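Putative phosphatase (Clostridium difficile, PDB 3SD7) is a haloacid dehalogenase-like hydrolase that probably acts as a phosphatase, although its substrate is not established. Local coordinates at residues K201-Y212 / E224-I235. Numbering follows the deposited sequence. Where two conformers were deposited one is given.
Sequences KKIGIDSIGVLY and EPTYIVENVESI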
# COMPACT_ATOMS: atom_id res chain seq x y z
N LYS A 201 10.91 -10.52 -5.67
CA LYS A 201 11.58 -11.69 -6.22
C LYS A 201 11.78 -11.60 -7.73
O LYS A 201 12.82 -12.02 -8.25
CB LYS A 201 10.87 -12.97 -5.79
CG LYS A 201 11.06 -13.23 -4.32
CD LYS A 201 10.49 -14.55 -3.86
CE LYS A 201 10.83 -14.75 -2.40
NZ LYS A 201 10.80 -16.17 -2.00
N LYS A 202 10.82 -11.01 -8.44
CA LYS A 202 10.95 -10.84 -9.88
C LYS A 202 12.11 -9.90 -10.25
O LYS A 202 12.77 -10.07 -11.27
CB LYS A 202 9.65 -10.34 -10.52
CG LYS A 202 8.57 -11.38 -10.65
CD LYS A 202 7.29 -10.77 -11.20
CE LYS A 202 6.18 -11.80 -11.31
NZ LYS A 202 4.86 -11.13 -11.58
N ILE A 203 12.37 -8.93 -9.38
CA ILE A 203 13.40 -7.94 -9.57
C ILE A 203 14.75 -8.42 -9.03
O ILE A 203 15.80 -7.94 -9.46
CB ILE A 203 12.98 -6.61 -8.90
CG1 ILE A 203 11.69 -6.10 -9.54
CG2 ILE A 203 14.10 -5.56 -9.01
CD1 ILE A 203 11.78 -5.88 -11.05
N GLY A 204 14.73 -9.38 -8.12
CA GLY A 204 15.95 -9.93 -7.55
C GLY A 204 16.45 -9.18 -6.33
O GLY A 204 17.66 -9.03 -6.14
N ILE A 205 15.53 -8.67 -5.53
CA ILE A 205 15.88 -7.99 -4.30
C ILE A 205 15.25 -8.69 -3.09
O ILE A 205 14.25 -9.44 -3.23
CB ILE A 205 15.48 -6.48 -4.33
CG1 ILE A 205 13.98 -6.30 -4.51
CG2 ILE A 205 16.21 -5.75 -5.49
CD1 ILE A 205 13.54 -4.84 -4.44
N ASP A 206 15.84 -8.45 -1.93
CA ASP A 206 15.35 -8.97 -0.67
C ASP A 206 14.02 -8.32 -0.29
O ASP A 206 13.59 -7.31 -0.89
CB ASP A 206 16.40 -8.76 0.44
CG ASP A 206 17.59 -9.72 0.33
OD1 ASP A 206 17.57 -10.63 -0.52
OD2 ASP A 206 18.56 -9.56 1.12
N SER A 207 13.35 -8.91 0.70
CA SER A 207 12.07 -8.46 1.16
C SER A 207 11.79 -8.68 2.63
O SER A 207 12.26 -9.64 3.25
CB SER A 207 10.95 -9.15 0.36
OG SER A 207 11.07 -10.57 0.43
N ILE A 208 10.98 -7.77 3.17
CA ILE A 208 10.44 -7.88 4.51
C ILE A 208 8.91 -7.96 4.33
O ILE A 208 8.29 -7.05 3.75
CB ILE A 208 10.71 -6.66 5.39
CG1 ILE A 208 12.21 -6.47 5.60
CG2 ILE A 208 9.99 -6.86 6.77
CD1 ILE A 208 12.58 -5.24 6.44
N GLY A 209 8.33 -9.07 4.77
CA GLY A 209 6.89 -9.22 4.79
C GLY A 209 6.40 -8.83 6.18
O GLY A 209 6.84 -9.42 7.20
N VAL A 210 5.51 -7.85 6.26
CA VAL A 210 5.00 -7.42 7.55
C VAL A 210 3.64 -8.09 7.81
O VAL A 210 2.89 -8.37 6.88
CB VAL A 210 4.88 -5.89 7.69
CG1 VAL A 210 6.20 -5.21 7.22
CG2 VAL A 210 3.67 -5.30 6.91
N LEU A 211 3.34 -8.31 9.08
CA LEU A 211 2.11 -8.98 9.50
C LEU A 211 1.07 -8.03 10.11
O LEU A 211 -0.03 -8.47 10.43
CB LEU A 211 2.41 -10.10 10.53
CG LEU A 211 3.42 -11.17 10.10
CD1 LEU A 211 3.66 -12.15 11.26
CD2 LEU A 211 2.93 -11.90 8.83
N TYR A 212 1.41 -6.74 10.25
CA TYR A 212 0.48 -5.77 10.84
C TYR A 212 -0.48 -5.12 9.87
O TYR A 212 -1.32 -4.30 10.27
CB TYR A 212 1.26 -4.68 11.61
CG TYR A 212 2.22 -3.90 10.78
CD1 TYR A 212 1.76 -2.86 9.94
CD2 TYR A 212 3.59 -4.16 10.80
CE1 TYR A 212 2.63 -2.14 9.18
CE2 TYR A 212 4.47 -3.43 10.03
CZ TYR A 212 3.99 -2.40 9.23
OH TYR A 212 4.87 -1.68 8.47
N GLU A 224 7.39 -16.64 1.10
CA GLU A 224 8.81 -16.81 1.44
C GLU A 224 9.69 -15.54 1.31
O GLU A 224 10.71 -15.56 0.61
CB GLU A 224 9.41 -17.97 0.64
CG GLU A 224 8.78 -19.31 0.98
CD GLU A 224 9.25 -20.47 0.11
OE1 GLU A 224 10.12 -20.29 -0.79
OE2 GLU A 224 8.75 -21.59 0.35
N PRO A 225 9.33 -14.47 2.02
CA PRO A 225 10.17 -13.27 1.99
C PRO A 225 11.49 -13.53 2.72
O PRO A 225 11.66 -14.56 3.38
CB PRO A 225 9.36 -12.24 2.77
CG PRO A 225 8.52 -13.04 3.69
CD PRO A 225 8.20 -14.32 2.95
N THR A 226 12.41 -12.58 2.60
CA THR A 226 13.71 -12.72 3.26
C THR A 226 13.51 -12.69 4.76
O THR A 226 14.17 -13.44 5.49
CB THR A 226 14.68 -11.64 2.83
OG1 THR A 226 14.58 -11.45 1.41
CG2 THR A 226 16.13 -11.99 3.22
N TYR A 227 12.60 -11.83 5.21
CA TYR A 227 12.29 -11.67 6.62
C TYR A 227 10.80 -11.45 6.83
O TYR A 227 10.11 -10.92 5.94
CB TYR A 227 12.99 -10.42 7.17
CG TYR A 227 14.46 -10.28 6.79
CD1 TYR A 227 15.46 -10.89 7.53
CD2 TYR A 227 14.82 -9.52 5.69
CE1 TYR A 227 16.80 -10.73 7.17
CE2 TYR A 227 16.15 -9.36 5.33
CZ TYR A 227 17.13 -9.97 6.06
OH TYR A 227 18.45 -9.81 5.67
N ILE A 228 10.32 -11.83 8.01
CA ILE A 228 8.95 -11.58 8.43
C ILE A 228 8.97 -10.77 9.74
O ILE A 228 9.73 -11.12 10.67
CB ILE A 228 8.20 -12.90 8.63
CG1 ILE A 228 8.08 -13.63 7.28
CG2 ILE A 228 6.80 -12.68 9.22
CD1 ILE A 228 7.47 -15.02 7.39
N VAL A 229 8.17 -9.70 9.82
CA VAL A 229 8.04 -8.92 11.07
C VAL A 229 6.58 -8.76 11.52
O VAL A 229 5.67 -8.62 10.68
CB VAL A 229 8.72 -7.53 10.97
CG1 VAL A 229 10.18 -7.72 10.63
CG2 VAL A 229 8.02 -6.66 9.94
N GLU A 230 6.36 -8.81 12.84
CA GLU A 230 5.03 -8.65 13.40
C GLU A 230 4.61 -7.19 13.54
O GLU A 230 3.44 -6.86 13.36
CB GLU A 230 4.91 -9.33 14.78
CG GLU A 230 4.54 -10.81 14.76
CD GLU A 230 3.04 -11.07 14.54
OE1 GLU A 230 2.35 -10.23 13.91
OE2 GLU A 230 2.55 -12.13 14.99
N ASN A 231 5.57 -6.31 13.81
CA ASN A 231 5.25 -4.93 14.09
C ASN A 231 6.26 -3.97 13.47
O ASN A 231 7.30 -4.38 12.97
CB ASN A 231 5.17 -4.73 15.60
CG ASN A 231 6.37 -5.30 16.31
OD1 ASN A 231 7.50 -4.93 16.02
ND2 ASN A 231 6.12 -6.20 17.28
N VAL A 232 5.88 -2.71 13.47
CA VAL A 232 6.68 -1.65 12.88
C VAL A 232 8.06 -1.54 13.51
O VAL A 232 9.07 -1.46 12.81
CB VAL A 232 5.92 -0.31 12.94
CG1 VAL A 232 6.82 0.87 12.61
CG2 VAL A 232 4.68 -0.36 12.02
N GLU A 233 8.11 -1.56 14.84
CA GLU A 233 9.38 -1.42 15.54
C GLU A 233 10.43 -2.47 15.13
O GLU A 233 11.62 -2.18 15.12
CB GLU A 233 9.19 -1.43 17.07
CG GLU A 233 8.63 -0.11 17.68
CD GLU A 233 9.56 1.11 17.52
OE1 GLU A 233 9.17 2.21 17.98
OE2 GLU A 233 10.66 0.99 16.95
N SER A 234 9.98 -3.68 14.82
CA SER A 234 10.89 -4.74 14.40
C SER A 234 11.61 -4.47 13.07
O SER A 234 12.61 -5.11 12.78
CB SER A 234 10.17 -6.08 14.34
OG SER A 234 9.85 -6.51 15.64
N ILE A 235 11.07 -3.56 12.24
CA ILE A 235 11.74 -3.18 10.99
C ILE A 235 13.18 -2.66 11.27
O ILE A 235 14.11 -2.99 10.53
CB ILE A 235 10.90 -2.15 10.21
CG1 ILE A 235 9.62 -2.83 9.70
CG2 ILE A 235 11.69 -1.56 9.02
CD1 ILE A 235 8.58 -1.90 9.11
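Val229 N reaches Gly209 O (3.0 Å) while Val229 O takes Leu211 N, so one residue of strand 227-229 is held through both its backbone groups; with Gly209 N on Tyr227 O and Tyr227 N on Ser207 O, this is the ladder of a parallel edge pair. At its start, side chains extend the pairing by one residue. Thr226 OG1 accepts from Ser207 N (2.9 Å), and Ser207 OG in return accepts from Thr226 N (3.2 Å). Ser207 OG can do so because it stands between its own backbone N and carbonyl carbon (chi1 55°), a position that also lays it against Pro225 CA.

Tyr212, just past the other end, can be followed outward. Tyr212 CB lies 3.5 Å from Glu230 O, which stays in the ring plane and also borders CG and CD2; CD2 meets Asn231 CA as well. Further out, Val232 CG2 sits over one face in a CH-pi contact, 3.8 Å from the centroid of the Tyr212 ring and nearest to CZ, while Val210 CG2 lies over the opposite face. At the tip, Tyr212 OH comes 3.8 Å from Ile235 CD1 and is hydrogen-bonded to Thr39 O, in what is consistent with the DxDx(T/V) motif of the HAD family, whose Asp37 binds the sodium ion.

Ile208, Val210 and Val229 pack together on one side of the sheet, Val229 CG2 touching Ile208 CG2 and lying 3.6 Å from Val210 CG1. Helix 235-239 packs on Ile208 and Val229 there. The two strands close a right-handed beta-alpha-beta crossover through helix 217-223, making 227-229 an outermost strand of the Rossmann-like sheet, with 206-210 between it and strand 187-191.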